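Local coordinates for binary enterotoxin of Clostridium perfringens component a (Clostridium perfringens, PDB 5WTZ), which acts as the enzymatic component of a binary enterotoxin, binding NAD+ and ADP-ribosylating actin, at residues A[165-170]-A[181-186]; A[28-33]-A[80-85]; A[285-290]-A[367-372]. All coordinates share one frame; numbering follows the deposited sequence.

How the contacts relate
Followed from the N terminus, the three contacts come in series: each closes its loop before the next begins, and none nests or crosses. Contact 2 comes first, joining the end of helix 16-31 to that of helix 70-83 across 46 residues that include helix 36-61. Contact 1 then closes the short hairpin of strands 168-171 and 179-182, with ten residues between its segments. These two touch directly, their centres about 11 Å apart, so the helices rest on the hairpin. Contact 3 lies in the second ADP-ribosyltransferase-like unit, joining helix 272-286 to strand 370-372 over 76 residues; its nearest atoms are about 18 Å from contact 1 and 22 Å from contact 2.

Contact 1: residues A[165-170]-A[181-186]; sequences NTPAAS and LIDQGY
Pro167 meets Asp183 and Tyr186 at the open end of a beta hairpin, where strands 168-171 and 179-182 run antiparallel in a three-stranded sheet of the first ADP-ribosyltransferase-like unit. The proline ring meets both partners along one side: its CB lies 3.7 Å from Asp183 CB, while its CD reaches the phenol oxygen, Tyr186 OH, at 3.1 Å. The proline and tyrosine side chains cross obliquely. Methyl meets methyl beside them, with Thr166 CG2 4.0 Å from Ile182 CG2; the threonine hydroxyl instead bonds to Pro163 O. Farther along, side chains alternate across the sheet. Ala168 and Ile182 form a non-hydrogen-bonded pair on one face, and Ala169 and Leu181 a hydrogen-bonded pair on the other, closed by Leu181 N to Ala169 O at 2.8 Å and Ala169 N to Leu181 O at 3.0 Å. A longer bond, Asp183 N to Pro167 O at 3.3 Å, continues the ladder just past the strand. Val83 of helix 70-83 covers the face of Ala169 and Leu181. Asp183 CG stands anti to the backbone N (chi1 -155°), and OD1 receives Ser80 OG and also Gln184 N, which comes from above the carboxylate plane at 2.8 Å.

Contact 2: residues A[28-33]-A[80-85]; sequences QVWLNN and STAVKK
The indole of Trp30 presents its pyrrole edge to the end of helix 70-83: Ala82 O and Lys85 CB both lie near the ring plane, the latter 3.9 Å from CD1. One face of the benzo ring is covered by the hairpin, whose Ala169 CB sits over CZ2 at 3.6 Å. Ala82 CB lies beside the rim at the same CZ2, also at 3.6 Å, slightly off the plane on the side away from Ala169, and Ile42 of helix 36-61 adds to the packing around the ring. Chi1 (168°) sets Trp30 CG anti to the backbone N, and from there the ring extends toward helix 70-83. There NE1 donates to Ala82 O; the modelled separation of 2.4 Å is too short to be taken literally, so the exact length of this bond is doubtful. Ala82 O is gripped twice, because Lys85 N also donates to it as the helix gives way to a turn. The Lys85 side chain crosses the tryptophan at about a right angle and then runs on fully extended beyond CG. Its NZ meets Asn33 O at 2.7 Å, with a C=O...N angle of 150°, and CD passes 4.1 Å from Asn33 CB. The same ammonium group forms a salt bridge with Glu38, which probably helps to offset its charge. A lysine just beyond one helix thus meets a backbone carbonyl just beyond the other. This is helix-to-helix packing in the helical layer of the first ADP-ribosyltransferase-like domain, the part that in related iota-type toxins is thought to engage the translocation component.

Contact 3: residues A[285-290]-A[367-372]; sequences ALKKRK and GSNAAY
Lys290 and Asn369 lie side by side and point the same way, joining the loop after helix 272-286 to the lead-in of strand 370-372, an edge strand of the small antiparallel sheet in the NAD-binding ADP-ribosyltransferase fold. The lysine chain is extended until a bend at its last torsion (chi4 -71°) turns NZ onto two oxygens. It meets Gly367 O at 2.8 Å, nearly along the C=O axis, and Asn369 OD1 at 3.0 Å, here from above the amide plane. Beside this pair, Lys287 CG packs against Asn369 ND2 at 3.9 Å. On the buried side, Leu286 CD2 touches Ala371 CB at 4.0 Å. The Leu286 side chain is about 11 Å from the bound NAD and about 8 Å from that of Glu384, an NAD-binding residue, so the contact lies close to the nucleotide site without Leu286 touching the NAD.

Further out, other residues tie the two segments into the fold. Tyr391 OH bonds to Asn369 N, and Ile291, the residue after Lys290, makes backbone hydrogen bonds with Gly367 and Ser368. Lys287 NZ turns to Asp388 in a salt bridge, while Tyr231 OH and Trp234 NE1 of helix 220-237 bond to Arg289 O and Ala285 O. One water accepts from Arg289 N and reaches Ala370 O; another joins the segments, donating to Lys287 O at 2.6 Å and to Asn369 OD1 at 2.9 Å.

Contact 1: residues A[165-170]-A[181-186]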
ATOM      1  N   ASN A 165     -19.839   9.129  -1.462  1.00 31.67           N
ATOM      2  CA  ASN A 165     -18.902  10.104  -2.037  1.00 35.97           C
ATOM      3  C   ASN A 165     -17.624   9.506  -2.618  1.00 35.46           C
ATOM      4  O   ASN A 165     -16.709  10.238  -2.989  1.00 41.02           O
ATOM      5  CB  ASN A 165     -18.544  11.167  -0.999  1.00 42.83           C
ATOM      6  CG  ASN A 165     -19.731  12.016  -0.620  1.00 52.48           C
ATOM      7  OD1 ASN A 165     -20.582  12.316  -1.461  1.00 58.66           O
ATOM      8  ND2 ASN A 165     -19.810  12.395   0.650  1.00 57.88           N
ATOM      9  N   THR A 166     -17.556   8.182  -2.700  1.00 26.08           N
ATOM     10  CA  THR A 166     -16.461   7.529  -3.414  1.00 26.33           C
ATOM     11  C   THR A 166     -16.550   7.879  -4.893  1.00 29.75           C
ATOM     12  O   THR A 166     -17.602   7.723  -5.488  1.00 31.90           O
ATOM     13  CB  THR A 166     -16.490   5.988  -3.278  1.00 25.84           C
ATOM     14  OG1 THR A 166     -16.447   5.615  -1.899  1.00 31.21           O
ATOM     15  CG2 THR A 166     -15.306   5.358  -4.002  1.00 30.60           C
ATOM     16  N   PRO A 167     -15.446   8.359  -5.482  1.00 33.64           N
ATOM     17  CA  PRO A 167     -15.361   8.499  -6.935  1.00 35.66           C
ATOM     18  C   PRO A 167     -15.450   7.129  -7.585  1.00 33.92           C
ATOM     19  O   PRO A 167     -14.535   6.323  -7.423  1.00 36.59           O
ATOM     20  CB  PRO A 167     -13.984   9.133  -7.150  1.00 27.52           C
ATOM     21  CG  PRO A 167     -13.641   9.748  -5.846  1.00 29.04           C
ATOM     22  CD  PRO A 167     -14.214   8.815  -4.828  1.00 30.90           C
ATOM     23  N   ALA A 168     -16.540   6.873  -8.299  1.00 27.51           N
ATOM     24  CA  ALA A 168     -16.838   5.550  -8.821  1.00 29.56           C
ATOM     25  C   ALA A 168     -17.654   5.690 -10.093  1.00 38.21           C
ATOM     26  O   ALA A 168     -18.884   5.717 -10.047  1.00 41.74           O
ATOM     27  CB  ALA A 168     -17.592   4.731  -7.793  1.00 24.77           C
ATOM     28  N   ALA A 169     -16.973   5.792 -11.228  1.00 33.15           N
ATOM     29  CA  ALA A 169     -17.644   6.098 -12.488  1.00 33.86           C
ATOM     30  C   ALA A 169     -18.130   4.844 -13.216  1.00 39.65           C
ATOM     31  O   ALA A 169     -17.451   3.812 -13.220  1.00 37.93           O
ATOM     32  CB  ALA A 169     -16.716   6.901 -13.380  1.00 33.90           C
ATOM     33  N   SER A 170     -19.314   4.941 -13.820  1.00 39.36           N
ATOM     34  CA  SER A 170     -19.864   3.867 -14.644  1.00 33.62           C
ATOM     35  C   SER A 170     -19.296   3.994 -16.049  1.00 40.98           C
ATOM     36  O   SER A 170     -19.373   5.058 -16.664  1.00 46.81           O
ATOM     37  CB  SER A 170     -21.396   3.909 -14.678  1.00 40.35           C
ATOM     38  OG  SER A 170     -21.965   3.375 -13.491  1.00 43.44           O
ATOM     39  N   LEU A 181     -15.401   2.297 -12.162  1.00 27.52           N
ATOM     40  CA  LEU A 181     -14.012   2.686 -12.066  1.00 23.59           C
ATOM     41  C   LEU A 181     -13.777   3.492 -10.787  1.00 22.90           C
ATOM     42  O   LEU A 181     -14.313   4.587 -10.621  1.00 27.04           O
ATOM     43  CB  LEU A 181     -13.612   3.478 -13.315  1.00 27.83           C
ATOM     44  CG  LEU A 181     -12.175   3.968 -13.491  1.00 34.63           C
ATOM     45  CD1 LEU A 181     -11.167   2.885 -13.191  1.00 38.50           C
ATOM     46  CD2 LEU A 181     -11.994   4.493 -14.906  1.00 38.99           C
ATOM     47  N   ILE A 182     -12.992   2.929  -9.876  1.00 24.66           N
ATOM     48  CA  ILE A 182     -12.731   3.575  -8.594  1.00 28.54           C
ATOM     49  C   ILE A 182     -11.403   4.329  -8.600  1.00 29.13           C
ATOM     50  O   ILE A 182     -10.390   3.819  -9.081  1.00 22.12           O
ATOM     51  CB  ILE A 182     -12.706   2.552  -7.441  1.00 29.02           C
ATOM     52  CG1 ILE A 182     -13.948   1.663  -7.482  1.00 27.07           C
ATOM     53  CG2 ILE A 182     -12.578   3.263  -6.100  1.00 27.24           C
ATOM     54  CD1 ILE A 182     -13.773   0.357  -6.740  1.00 29.73           C
ATOM     55  N   ASP A 183     -11.419   5.543  -8.057  1.00 26.74           N
ATOM     56  CA  ASP A 183     -10.220   6.374  -7.946  1.00 29.55           C
ATOM     57  C   ASP A 183      -9.036   5.694  -7.233  1.00 28.39           C
ATOM     58  O   ASP A 183      -9.200   4.722  -6.485  1.00 26.37           O
ATOM     59  CB  ASP A 183     -10.583   7.673  -7.220  1.00 31.59           C
ATOM     60  CG  ASP A 183      -9.660   8.818  -7.570  1.00 30.89           C
ATOM     61  OD1 ASP A 183      -8.811   8.638  -8.466  1.00 30.70           O
ATOM     62  OD2 ASP A 183      -9.799   9.904  -6.958  1.00 33.95           O
ATOM     63  N   GLN A 184      -7.840   6.221  -7.487  1.00 26.67           N
ATOM     64  CA  GLN A 184      -6.629   5.819  -6.791  1.00 23.93           C
ATOM     65  C   GLN A 184      -6.683   6.223  -5.326  1.00 18.77           C
ATOM     66  O   GLN A 184      -7.461   7.102  -4.956  1.00 24.08           O
ATOM     67  CB  GLN A 184      -5.395   6.459  -7.434  1.00 30.46           C
ATOM     68  CG  GLN A 184      -4.840   5.763  -8.659  1.00 45.80           C
ATOM     69  CD  GLN A 184      -3.460   6.286  -9.024  1.00 55.07           C
ATOM     70  OE1 GLN A 184      -2.459   5.582  -8.885  1.00 61.55           O
ATOM     71  NE2 GLN A 184      -3.401   7.532  -9.480  1.00 55.19           N
ATOM     72  N   GLY A 185      -5.856   5.577  -4.503  1.00 23.97           N
ATOM     73  CA  GLY A 185      -5.633   6.001  -3.130  1.00 25.50           C
ATOM     74  C   GLY A 185      -6.318   5.206  -2.033  1.00 26.62           C
ATOM     75  O   GLY A 185      -6.227   5.564  -0.860  1.00 24.35           O
ATOM     76  N   TYR A 186      -6.990   4.116  -2.385  1.00 23.71           N
ATOM     77  CA  TYR A 186      -7.742   3.384  -1.372  1.00 19.48           C
ATOM     78  C   TYR A 186      -7.104   2.071  -0.952  1.00 22.23           C
ATOM     79  O   TYR A 186      -6.168   1.564  -1.586  1.00 19.33           O
ATOM     80  CB  TYR A 186      -9.175   3.125  -1.867  1.00 22.28           C
ATOM     81  CG  TYR A 186      -9.956   4.391  -2.092  1.00 28.09           C
ATOM     82  CD1 TYR A 186     -10.616   5.021  -1.041  1.00 33.59           C
ATOM     83  CD2 TYR A 186     -10.022   4.975  -3.349  1.00 31.11           C
ATOM     84  CE1 TYR A 186     -11.325   6.191  -1.242  1.00 36.48           C
ATOM     85  CE2 TYR A 186     -10.729   6.148  -3.560  1.00 36.10           C
ATOM     86  CZ  TYR A 186     -11.378   6.750  -2.505  1.00 42.91           C
ATOM     87  OH  TYR A 186     -12.084   7.912  -2.709  1.00 44.97           O
TER

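Contact 2: residues A[28-33]-A[80-85]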
ATOM      1  N   GLN A  28     -23.709   8.518 -19.246  1.00 54.32           N
ATOM      2  CA  GLN A  28     -23.960   9.614 -20.186  1.00 57.55           C
ATOM      3  C   GLN A  28     -23.706  10.993 -19.580  1.00 56.99           C
ATOM      4  O   GLN A  28     -22.988  11.811 -20.159  1.00 56.24           O
ATOM      5  CB  GLN A  28     -25.395   9.565 -20.702  1.00 69.74           C
ATOM      6  CG  GLN A  28     -25.723   8.369 -21.569  1.00 78.25           C
ATOM      7  CD  GLN A  28     -27.169   8.379 -22.023  1.00 84.79           C
ATOM      8  OE1 GLN A  28     -28.027   8.994 -21.386  1.00 82.61           O
ATOM      9  NE2 GLN A  28     -27.447   7.698 -23.131  1.00 89.79           N
ATOM     10  N   VAL A  29     -24.311  11.246 -18.423  1.00 51.61           N
ATOM     11  CA  VAL A  29     -24.183  12.533 -17.747  1.00 53.94           C
ATOM     12  C   VAL A  29     -22.732  12.819 -17.358  1.00 62.42           C
ATOM     13  O   VAL A  29     -22.271  13.963 -17.435  1.00 65.13           O
ATOM     14  CB  VAL A  29     -25.069  12.602 -16.478  1.00 52.97           C
ATOM     15  CG1 VAL A  29     -24.872  13.926 -15.761  1.00 58.78           C
ATOM     16  CG2 VAL A  29     -26.536  12.407 -16.830  1.00 55.25           C
ATOM     17  N   TRP A  30     -22.017  11.773 -16.951  1.00 59.73           N
ATOM     18  CA  TRP A  30     -20.644  11.920 -16.473  1.00 59.86           C
ATOM     19  C   TRP A  30     -19.699  12.378 -17.573  1.00 60.20           C
ATOM     20  O   TRP A  30     -18.924  13.316 -17.386  1.00 61.74           O
ATOM     21  CB  TRP A  30     -20.145  10.603 -15.874  1.00 52.36           C
ATOM     22  CG  TRP A  30     -18.681  10.555 -15.611  1.00 47.04           C
ATOM     23  CD1 TRP A  30     -17.946  11.444 -14.883  1.00 48.53           C
ATOM     24  CD2 TRP A  30     -17.767   9.544 -16.050  1.00 40.53           C
ATOM     25  NE1 TRP A  30     -16.627  11.058 -14.857  1.00 40.46           N
ATOM     26  CE2 TRP A  30     -16.493   9.891 -15.561  1.00 47.21           C
ATOM     27  CE3 TRP A  30     -17.903   8.383 -16.810  1.00 43.15           C
ATOM     28  CZ2 TRP A  30     -15.363   9.119 -15.812  1.00 44.03           C
ATOM     29  CZ3 TRP A  30     -16.778   7.619 -17.059  1.00 48.58           C
ATOM     30  CH2 TRP A  30     -15.526   7.990 -16.562  1.00 37.30           C
ATOM     31  N   LEU A  31     -19.764  11.722 -18.722  1.00 46.33           N
ATOM     32  CA  LEU A  31     -18.850  12.056 -19.808  1.00 66.97           C
ATOM     33  C   LEU A  31     -19.158  13.413 -20.444  1.00 65.33           C
ATOM     34  O   LEU A  31     -18.297  14.009 -21.087  1.00 64.37           O
ATOM     35  CB  LEU A  31     -18.843  10.949 -20.871  1.00 61.70           C
ATOM     36  CG  LEU A  31     -20.127  10.252 -21.307  1.00 65.27           C
ATOM     37  CD1 LEU A  31     -20.800  10.946 -22.483  1.00 73.35           C
ATOM     38  CD2 LEU A  31     -19.814   8.791 -21.626  1.00 57.39           C
ATOM     39  N   ASN A  32     -20.367  13.923 -20.239  1.00 62.25           N
ATOM     40  CA  ASN A  32     -20.688  15.260 -20.717  1.00 66.82           C
ATOM     41  C   ASN A  32     -20.114  16.327 -19.787  1.00 73.49           C
ATOM     42  O   ASN A  32     -20.246  17.526 -20.035  1.00 86.68           O
ATOM     43  CB  ASN A  32     -22.198  15.427 -20.868  1.00 72.99           C
ATOM     44  CG  ASN A  32     -22.732  14.745 -22.114  1.00 78.12           C
ATOM     45  OD1 ASN A  32     -22.185  13.740 -22.563  1.00 77.42           O
ATOM     46  ND2 ASN A  32     -23.800  15.294 -22.681  1.00 80.75           N
ATOM     47  N   ASN A  33     -19.477  15.881 -18.710  1.00 67.18           N
ATOM     48  CA  ASN A  33     -18.741  16.777 -17.828  1.00 71.16           C
ATOM     49  C   ASN A  33     -17.254  16.652 -18.092  1.00 66.09           C
ATOM     50  O   ASN A  33     -16.436  17.296 -17.432  1.00 63.34           O
ATOM     51  CB  ASN A  33     -19.032  16.467 -16.355  1.00 77.65           C
ATOM     52  CG  ASN A  33     -20.193  17.273 -15.804  1.00 84.04           C
ATOM     53  OD1 ASN A  33     -20.581  18.295 -16.372  1.00 84.53           O
ATOM     54  ND2 ASN A  33     -20.745  16.822 -14.685  1.00 84.97           N
ATOM     55  N   SER A  80      -8.352  10.442 -12.820  1.00 32.43           N
ATOM     56  CA  SER A  80      -8.692  10.816 -11.452  1.00 36.40           C
ATOM     57  C   SER A  80      -9.715  11.966 -11.393  1.00 42.08           C
ATOM     58  O   SER A  80     -10.700  11.879 -10.661  1.00 43.61           O
ATOM     59  CB  SER A  80      -7.413  11.178 -10.694  1.00 34.53           C
ATOM     60  OG  SER A  80      -7.655  11.363  -9.308  1.00 36.42           O
ATOM     61  N   THR A  81      -9.509  13.034 -12.162  1.00 44.65           N
ATOM     62  CA  THR A  81     -10.498  14.116 -12.175  1.00 40.81           C
ATOM     63  C   THR A  81     -11.816  13.645 -12.783  1.00 46.87           C
ATOM     64  O   THR A  81     -12.891  14.107 -12.395  1.00 46.87           O
ATOM     65  CB  THR A  81     -10.020  15.355 -12.955  1.00 41.37           C
ATOM     66  OG1 THR A  81      -9.944  15.047 -14.354  1.00 42.33           O
ATOM     67  CG2 THR A  81      -8.672  15.826 -12.446  1.00 44.96           C
ATOM     68  N   ALA A  82     -11.733  12.722 -13.736  1.00 44.63           N
ATOM     69  CA  ALA A  82     -12.927  12.196 -14.379  1.00 44.15           C
ATOM     70  C   ALA A  82     -13.811  11.465 -13.372  1.00 44.33           C
ATOM     71  O   ALA A  82     -14.996  11.786 -13.239  1.00 44.57           O
ATOM     72  CB  ALA A  82     -12.552  11.272 -15.536  1.00 39.47           C
ATOM     73  N   VAL A  83     -13.242  10.503 -12.648  1.00 36.94           N
ATOM     74  CA  VAL A  83     -14.042   9.718 -11.708  1.00 35.33           C
ATOM     75  C   VAL A  83     -14.522  10.564 -10.527  1.00 35.95           C
ATOM     76  O   VAL A  83     -15.581  10.295  -9.963  1.00 42.43           O
ATOM     77  CB  VAL A  83     -13.276   8.474 -11.178  1.00 38.73           C
ATOM     78  CG1 VAL A  83     -13.031   7.478 -12.313  1.00 34.69           C
ATOM     79  CG2 VAL A  83     -11.973   8.871 -10.480  1.00 38.11           C
ATOM     80  N   LYS A  84     -13.768  11.600 -10.171  1.00 37.65           N
ATOM     81  CA  LYS A  84     -14.188  12.498  -9.092  1.00 40.30           C
ATOM     82  C   LYS A  84     -15.443  13.285  -9.449  1.00 44.72           C
ATOM     83  O   LYS A  84     -16.057  13.902  -8.582  1.00 42.30           O
ATOM     84  CB  LYS A  84     -13.058  13.465  -8.714  1.00 37.31           C
ATOM     85  CG  LYS A  84     -12.002  12.837  -7.824  1.00 35.41           C
ATOM     86  CD  LYS A  84     -10.811  13.754  -7.605  1.00 39.05           C
ATOM     87  CE  LYS A  84      -9.822  13.107  -6.652  1.00 42.72           C
ATOM     88  NZ  LYS A  84      -8.402  13.471  -6.918  1.00 49.42           N
ATOM     89  N   LYS A  85     -15.825  13.266 -10.723  1.00 46.46           N
ATOM     90  CA  LYS A  85     -17.055  13.922 -11.156  1.00 46.93           C
ATOM     91  C   LYS A  85     -18.221  12.944 -11.080  1.00 47.13           C
ATOM     92  O   LYS A  85     -19.343  13.263 -11.474  1.00 47.95           O
ATOM     93  CB  LYS A  85     -16.910  14.468 -12.583  1.00 50.99           C
ATOM     94  CG  LYS A  85     -15.778  15.473 -12.761  1.00 51.39           C
ATOM     95  CD  LYS A  85     -15.636  15.914 -14.218  1.00 54.76           C
ATOM     96  CE  LYS A  85     -14.496  16.920 -14.385  1.00 53.75           C
ATOM     97  NZ  LYS A  85     -14.342  17.381 -15.801  1.00 52.75           N
TER

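Contact 3: residues A[285-290]-A[367-372]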
ATOM      1  N   ALA A 285      13.090   9.817  23.707  1.00 19.04           N
ATOM      2  CA  ALA A 285      12.523  10.858  22.851  1.00 21.55           C
ATOM      3  C   ALA A 285      11.356  10.335  22.011  1.00 23.06           C
ATOM      4  O   ALA A 285      10.322  11.001  21.849  1.00 18.87           O
ATOM      5  CB  ALA A 285      13.599  11.430  21.940  1.00 21.75           C
ATOM      6  N   LEU A 286      11.518   9.130  21.476  1.00 19.20           N
ATOM      7  CA  LEU A 286      10.537   8.589  20.549  1.00 18.11           C
ATOM      8  C   LEU A 286       9.254   8.117  21.258  1.00 15.29           C
ATOM      9  O   LEU A 286       8.270   7.784  20.611  1.00 17.37           O
ATOM     10  CB  LEU A 286      11.163   7.444  19.750  1.00 15.61           C
ATOM     11  CG  LEU A 286      12.328   7.857  18.858  1.00 15.82           C
ATOM     12  CD1 LEU A 286      12.990   6.675  18.159  1.00 15.84           C
ATOM     13  CD2 LEU A 286      11.863   8.880  17.824  1.00 16.04           C
ATOM     14  N   LYS A 287       9.261   8.124  22.585  1.00 14.82           N
ATOM     15  CA  LYS A 287       8.087   7.755  23.370  1.00 18.50           C
ATOM     16  C   LYS A 287       7.276   8.983  23.784  1.00 21.18           C
ATOM     17  O   LYS A 287       6.244   8.856  24.444  1.00 18.74           O
ATOM     18  CB  LYS A 287       8.494   6.973  24.634  1.00 19.92           C
ATOM     19  CG  LYS A 287       9.141   5.615  24.362  1.00 21.45           C
ATOM     20  CD  LYS A 287       9.559   4.980  25.670  1.00 19.91           C
ATOM     21  CE  LYS A 287       9.979   3.532  25.454  1.00 21.48           C
ATOM     22  NZ  LYS A 287      11.278   3.451  24.755  1.00 25.11           N
ATOM     23  N   LYS A 288       7.734  10.173  23.406  1.00 19.27           N
ATOM     24  CA  LYS A 288       7.176  11.398  23.992  1.00 18.10           C
ATOM     25  C   LYS A 288       5.899  11.884  23.289  1.00 20.51           C
ATOM     26  O   LYS A 288       5.086  12.597  23.889  1.00 20.74           O
ATOM     27  CB  LYS A 288       8.236  12.505  24.018  1.00 18.44           C
ATOM     28  CG  LYS A 288       9.320  12.239  25.065  1.00 19.83           C
ATOM     29  CD  LYS A 288      10.359  13.329  25.153  1.00 26.55           C
ATOM     30  CE  LYS A 288       9.831  14.545  25.872  1.00 36.65           C
ATOM     31  NZ  LYS A 288      10.952  15.477  26.205  1.00 37.97           N
ATOM     32  N   ARG A 289       5.706  11.504  22.036  1.00 22.26           N
ATOM     33  CA  ARG A 289       4.445  11.804  21.379  1.00 27.80           C
ATOM     34  C   ARG A 289       4.098  10.724  20.367  1.00 21.87           C
ATOM     35  O   ARG A 289       4.624  10.721  19.254  1.00 21.27           O
ATOM     36  CB  ARG A 289       4.493  13.176  20.707  1.00 32.75           C
ATOM     37  CG  ARG A 289       3.198  13.548  19.996  1.00 43.35           C
ATOM     38  CD  ARG A 289       3.303  14.915  19.352  1.00 54.33           C
ATOM     39  NE  ARG A 289       2.927  16.000  20.258  1.00 63.84           N
ATOM     40  CZ  ARG A 289       1.802  16.707  20.159  1.00 63.98           C
ATOM     41  NH1 ARG A 289       0.939  16.454  19.185  1.00 68.43           N
ATOM     42  NH2 ARG A 289       1.546  17.672  21.030  1.00 61.39           N
ATOM     43  N   LYS A 290       3.231   9.798  20.779  1.00 17.59           N
ATOM     44  CA  LYS A 290       2.811   8.671  19.949  1.00 13.75           C
ATOM     45  C   LYS A 290       2.184   9.137  18.657  1.00 14.57           C
ATOM     46  O   LYS A 290       1.501  10.162  18.623  1.00 14.65           O
ATOM     47  CB  LYS A 290       1.813   7.786  20.695  1.00 16.28           C
ATOM     48  CG  LYS A 290       2.440   6.978  21.817  1.00 14.71           C
ATOM     49  CD  LYS A 290       1.360   6.257  22.569  1.00 17.20           C
ATOM     50  CE  LYS A 290       1.918   5.289  23.609  1.00 17.51           C
ATOM     51  NZ  LYS A 290       2.554   4.105  22.965  1.00 18.47           N
ATOM     52  N   GLY A 367      -0.672   5.355  17.961  1.00 19.48           N
ATOM     53  CA  GLY A 367      -0.146   4.888  19.237  1.00 18.53           C
ATOM     54  C   GLY A 367       1.281   4.368  19.217  1.00 19.11           C
ATOM     55  O   GLY A 367       1.866   4.112  20.279  1.00 19.98           O
ATOM     56  N   SER A 368       1.846   4.213  18.025  1.00 17.56           N
ATOM     57  CA  SER A 368       3.244   3.791  17.868  1.00 13.98           C
ATOM     58  C   SER A 368       4.243   4.793  18.467  1.00 14.38           C
ATOM     59  O   SER A 368       4.085   6.010  18.340  1.00 13.32           O
ATOM     60  CB  SER A 368       3.563   3.565  16.383  1.00 13.91           C
ATOM     61  OG  SER A 368       2.709   2.568  15.848  1.00 15.17           O
ATOM     62  N   ASN A 369       5.294   4.288  19.095  1.00 14.70           N
ATOM     63  CA  ASN A 369       6.343   5.174  19.594  1.00 18.60           C
ATOM     64  C   ASN A 369       7.289   5.540  18.454  1.00 20.35           C
ATOM     65  O   ASN A 369       8.253   4.819  18.166  1.00 16.83           O
ATOM     66  CB  ASN A 369       7.102   4.530  20.768  1.00 17.74           C
ATOM     67  CG  ASN A 369       6.215   4.324  21.980  1.00 15.24           C
ATOM     68  OD1 ASN A 369       5.308   5.117  22.223  1.00 16.25           O
ATOM     69  ND2 ASN A 369       6.463   3.257  22.743  1.00 14.63           N
ATOM     70  N   ALA A 370       6.984   6.663  17.805  1.00 14.80           N
ATOM     71  CA  ALA A 370       7.683   7.141  16.615  1.00 13.61           C
ATOM     72  C   ALA A 370       7.486   8.639  16.525  1.00 13.12           C
ATOM     73  O   ALA A 370       6.511   9.166  17.090  1.00 19.34           O
ATOM     74  CB  ALA A 370       7.146   6.445  15.321  1.00 11.37           C
ATOM     75  N   ALA A 371       8.396   9.339  15.850  1.00 13.67           N
ATOM     76  CA  ALA A 371       8.263  10.790  15.697  1.00 17.53           C
ATOM     77  C   ALA A 371       8.632  11.250  14.291  1.00 18.61           C
ATOM     78  O   ALA A 371       9.492  10.648  13.636  1.00 16.63           O
ATOM     79  CB  ALA A 371       9.119  11.527  16.734  1.00 16.69           C
ATOM     80  N   TYR A 372       7.965  12.308  13.826  1.00 17.91           N
ATOM     81  CA  TYR A 372       8.353  12.988  12.594  1.00 20.64           C
ATOM     82  C   TYR A 372       9.526  13.884  12.941  1.00 17.89           C
ATOM     83  O   TYR A 372       9.349  15.030  13.372  1.00 20.70           O
ATOM     84  CB  TYR A 372       7.198  13.809  12.020  1.00 19.47           C
ATOM     85  CG  TYR A 372       7.453  14.405  10.650  1.00 18.13           C
ATOM     86  CD1 TYR A 372       8.132  15.612  10.494  1.00 22.37           C
ATOM     87  CD2 TYR A 372       6.970  13.775   9.517  1.00 16.81           C
ATOM     88  CE1 TYR A 372       8.344  16.165   9.227  1.00 25.24           C
ATOM     89  CE2 TYR A 372       7.171  14.320   8.258  1.00 21.96           C
ATOM     90  CZ  TYR A 372       7.852  15.503   8.118  1.00 25.29           C
ATOM     91  OH  TYR A 372       8.030  16.008   6.847  1.00 27.36           O
TER
HETATM   92  O   HOH W   1       7.317  10.150  20.043  1.00 20.20           O
HETATM   93  O   HOH W   2       4.866   6.635  24.620  1.00 20.13           O